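Glycoside hydrolase family 16 protein (Akkermansia muciniphila, PDB 6T2N) probably acts as an endo-beta-galactosidase of family GH16, an O-glycanase that cuts within mucin glycan chains to begin mucin breakdown. Local coordinates at residues Leu167-Trp172 and Pro266-Leu271. Sequence-based numbering, arbitrary orientation.
Sequences LGKNKW and PFYLIL
The F267 ring lies flat against G168: CA of G168 sits over the ring centre, 3.3 Å from the centroid and 2° off the normal, a CH-pi contact. On the other side of the sheet, one face of the Y268 ring carries L167 O, offset toward the rim, and CB of L167 makes an off-centre CH-pi contact at 4.1 Å from the ring centroid. Both rings belong to strand 267-275, which pairs antiparallel with the end of strand 160-168 in one sheet of the beta-sandwich (jelly-roll) fold of GH16 enzymes. G168 and F267 form a non-hydrogen-bonded pair. The F267 side chain also touches L166 of strand 160-168. With F267 cut back to alanine, CA of G168 would probably lose its aromatic cover and a gap would open beside L166. Chi1 of Y268 (62°) puts CG between the backbone N and the carbonyl carbon, and the ring lies alongside L167. I270 CD1 meets L167 CD1 at 4.2 Å. L167 and Y268 form a hydrogen-bonded pair, with Y268 N to L167 O at 2.8 Å. Past the strand end, K169 N donates to P266 O at 2.8 Å, nearly straight at 167°.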
ATOM      1  N   LEU A 167       0.078  -6.333   1.646  1.00 57.18           N
ATOM      2  CA  LEU A 167      -0.428  -7.309   2.644  1.00 55.86           C
ATOM      3  C   LEU A 167      -0.090  -8.708   2.123  1.00 58.01           C
ATOM      4  O   LEU A 167      -0.296  -8.929   0.898  1.00 59.50           O
ATOM      5  CB  LEU A 167      -1.951  -7.198   2.761  1.00 56.08           C
ATOM      6  CG  LEU A 167      -2.504  -6.017   3.559  1.00 55.46           C
ATOM      7  CD1 LEU A 167      -3.996  -5.789   3.264  1.00 53.85           C
ATOM      8  CD2 LEU A 167      -2.256  -6.212   5.045  1.00 54.99           C
ATOM      9  N   GLY A 168       0.378  -9.605   3.020  1.00 57.88           N
ATOM     10  CA  GLY A 168       0.836 -10.994   2.730  1.00 57.03           C
ATOM     11  C   GLY A 168      -0.399 -11.957   2.708  1.00 62.26           C
ATOM     12  O   GLY A 168      -1.363 -11.855   3.550  1.00 62.56           O
ATOM     13  N   LYS A 169      -0.439 -12.768   1.627  1.00 66.85           N
ATOM     14  CA  LYS A 169      -1.553 -13.736   1.421  1.00 71.63           C
ATOM     15  C   LYS A 169      -0.934 -15.075   1.768  1.00 71.19           C
ATOM     16  O   LYS A 169       0.054 -15.445   1.125  1.00 72.58           O
ATOM     17  CB  LYS A 169      -2.200 -13.690   0.025  1.00 78.05           C
ATOM     18  CG  LYS A 169      -3.475 -14.537  -0.117  1.00 86.42           C
ATOM     19  CD  LYS A 169      -3.891 -14.804  -1.554  1.00 91.46           C
ATOM     20  CE  LYS A 169      -4.077 -13.506  -2.317  1.00 94.07           C
ATOM     21  NZ  LYS A 169      -3.405 -13.527  -3.636  1.00 95.85           N
ATOM     22  N   ASN A 170      -1.497 -15.713   2.792  1.00 71.73           N
ATOM     23  CA  ASN A 170      -0.957 -16.897   3.509  1.00 70.31           C
ATOM     24  C   ASN A 170      -2.014 -17.322   4.537  1.00 69.96           C
ATOM     25  O   ASN A 170      -3.053 -16.704   4.619  1.00 68.04           O
ATOM     26  CB  ASN A 170       0.484 -16.676   4.070  1.00 70.43           C
ATOM     27  CG  ASN A 170       0.513 -15.406   5.089  1.00 71.80           C
ATOM     28  OD1 ASN A 170      -0.399 -15.249   5.925  1.00 72.32           O
ATOM     29  ND2 ASN A 170       1.488 -14.530   4.988  1.00 66.52           N
ATOM     30  N   LYS A 171      -1.784 -18.374   5.300  1.00 77.32           N
ATOM     31  CA  LYS A 171      -2.826 -18.939   6.200  1.00 79.96           C
ATOM     32  C   LYS A 171      -3.128 -18.020   7.391  1.00 77.79           C
ATOM     33  O   LYS A 171      -3.966 -18.432   8.246  1.00 75.14           O
ATOM     34  CB  LYS A 171      -2.356 -20.279   6.749  1.00 85.32           C
ATOM     35  CG  LYS A 171      -1.136 -20.227   7.653  1.00 84.99           C
ATOM     36  CD  LYS A 171      -0.977 -21.535   8.369  1.00 90.17           C
ATOM     37  CE  LYS A 171       0.021 -21.439   9.489  1.00 95.46           C
ATOM     38  NZ  LYS A 171       0.609 -22.767   9.785  1.00104.42           N
ATOM     39  N   TRP A 172      -2.474 -16.849   7.474  1.00 73.31           N
ATOM     40  CA  TRP A 172      -2.610 -15.936   8.639  1.00 71.20           C
ATOM     41  C   TRP A 172      -3.555 -14.810   8.275  1.00 68.34           C
ATOM     42  O   TRP A 172      -3.613 -14.514   7.088  1.00 70.01           O
ATOM     43  CB  TRP A 172      -1.255 -15.388   9.102  1.00 67.76           C
ATOM     44  CG  TRP A 172      -0.451 -16.482   9.709  1.00 68.40           C
ATOM     45  CD1 TRP A 172      -0.856 -17.321  10.700  1.00 69.33           C
ATOM     46  CD2 TRP A 172       0.845 -16.923   9.285  1.00 67.94           C
ATOM     47  NE1 TRP A 172       0.107 -18.262  10.917  1.00 73.86           N
ATOM     48  CE2 TRP A 172       1.170 -18.033  10.080  1.00 70.75           C
ATOM     49  CE3 TRP A 172       1.762 -16.476   8.328  1.00 66.75           C
ATOM     50  CZ2 TRP A 172       2.394 -18.683   9.971  1.00 71.01           C
ATOM     51  CZ3 TRP A 172       2.955 -17.127   8.189  1.00 66.73           C
ATOM     52  CH2 TRP A 172       3.257 -18.225   9.003  1.00 72.44           C
ATOM     53  N   PRO A 266       3.836 -14.642  -0.664  1.00 68.39           N
ATOM     54  CA  PRO A 266       3.479 -13.561  -1.584  1.00 65.02           C
ATOM     55  C   PRO A 266       2.625 -12.476  -0.909  1.00 60.77           C
ATOM     56  O   PRO A 266       1.833 -12.718   0.049  1.00 55.64           O
ATOM     57  CB  PRO A 266       2.757 -14.292  -2.712  1.00 66.50           C
ATOM     58  CG  PRO A 266       2.176 -15.514  -2.053  1.00 68.69           C
ATOM     59  CD  PRO A 266       3.167 -15.913  -0.983  1.00 68.86           C
ATOM     60  N   PHE A 267       2.831 -11.271  -1.418  1.00 60.98           N
ATOM     61  CA  PHE A 267       2.213 -10.013  -0.917  1.00 62.00           C
ATOM     62  C   PHE A 267       1.448  -9.310  -2.051  1.00 60.51           C
ATOM     63  O   PHE A 267       1.996  -9.238  -3.180  1.00 62.03           O
ATOM     64  CB  PHE A 267       3.337  -9.162  -0.321  1.00 60.94           C
ATOM     65  CG  PHE A 267       3.541  -9.333   1.155  1.00 57.97           C
ATOM     66  CD1 PHE A 267       4.184 -10.436   1.644  1.00 63.10           C
ATOM     67  CD2 PHE A 267       3.078  -8.392   2.044  1.00 57.94           C
ATOM     68  CE1 PHE A 267       4.377 -10.596   3.008  1.00 66.39           C
ATOM     69  CE2 PHE A 267       3.267  -8.538   3.403  1.00 61.23           C
ATOM     70  CZ  PHE A 267       3.917  -9.650   3.886  1.00 65.07           C
ATOM     71  N   TYR A 268       0.238  -8.794  -1.804  1.00 61.54           N
ATOM     72  CA  TYR A 268      -0.488  -8.012  -2.860  1.00 62.79           C
ATOM     73  C   TYR A 268      -0.428  -6.526  -2.537  1.00 59.31           C
ATOM     74  O   TYR A 268      -0.138  -6.147  -1.397  1.00 60.06           O
ATOM     75  CB  TYR A 268      -1.904  -8.500  -3.144  1.00 62.14           C
ATOM     76  CG  TYR A 268      -2.799  -8.396  -1.956  1.00 62.91           C
ATOM     77  CD1 TYR A 268      -3.418  -7.198  -1.678  1.00 63.95           C
ATOM     78  CD2 TYR A 268      -2.981  -9.467  -1.085  1.00 68.17           C
ATOM     79  CE1 TYR A 268      -4.248  -7.069  -0.578  1.00 68.97           C
ATOM     80  CE2 TYR A 268      -3.781  -9.351   0.046  1.00 67.59           C
ATOM     81  CZ  TYR A 268      -4.417  -8.140   0.296  1.00 68.90           C
ATOM     82  OH  TYR A 268      -5.230  -7.931   1.375  1.00 66.18           O
ATOM     83  N   LEU A 269      -0.560  -5.726  -3.594  1.00 59.99           N
ATOM     84  CA  LEU A 269      -0.252  -4.274  -3.567  1.00 58.39           C
ATOM     85  C   LEU A 269      -1.537  -3.451  -3.518  1.00 59.58           C
ATOM     86  O   LEU A 269      -2.536  -3.815  -4.182  1.00 60.62           O
ATOM     87  CB  LEU A 269       0.570  -3.868  -4.782  1.00 56.08           C
ATOM     88  CG  LEU A 269       0.832  -2.363  -4.881  1.00 56.41           C
ATOM     89  CD1 LEU A 269       1.581  -1.828  -3.670  1.00 52.90           C
ATOM     90  CD2 LEU A 269       1.588  -2.005  -6.170  1.00 59.94           C
ATOM     91  N   ILE A 270      -1.482  -2.378  -2.732  1.00 61.78           N
ATOM     92  CA  ILE A 270      -2.571  -1.379  -2.583  1.00 59.03           C
ATOM     93  C   ILE A 270      -2.015   0.017  -2.772  1.00 56.66           C
ATOM     94  O   ILE A 270      -1.005   0.334  -2.077  1.00 51.05           O
ATOM     95  CB  ILE A 270      -3.200  -1.453  -1.205  1.00 56.33           C
ATOM     96  CG1 ILE A 270      -3.815  -2.818  -0.960  1.00 57.87           C
ATOM     97  CG2 ILE A 270      -4.212  -0.351  -1.106  1.00 59.72           C
ATOM     98  CD1 ILE A 270      -4.637  -2.849   0.308  1.00 60.04           C
ATOM     99  N   LEU A 271      -2.718   0.795  -3.609  1.00 56.42           N
ATOM    100  CA  LEU A 271      -2.518   2.255  -3.809  1.00 54.74           C
ATOM    101  C   LEU A 271      -3.819   2.947  -3.405  1.00 54.41           C
ATOM    102  O   LEU A 271      -4.855   2.591  -3.948  1.00 60.47           O
ATOM    103  CB  LEU A 271      -2.162   2.478  -5.274  1.00 55.06           C
ATOM    104  CG  LEU A 271      -1.051   1.583  -5.825  1.00 56.81           C
ATOM    105  CD1 LEU A 271      -0.811   1.873  -7.284  1.00 60.99           C
ATOM    106  CD2 LEU A 271       0.235   1.805  -5.086  1.00 55.44           C
TER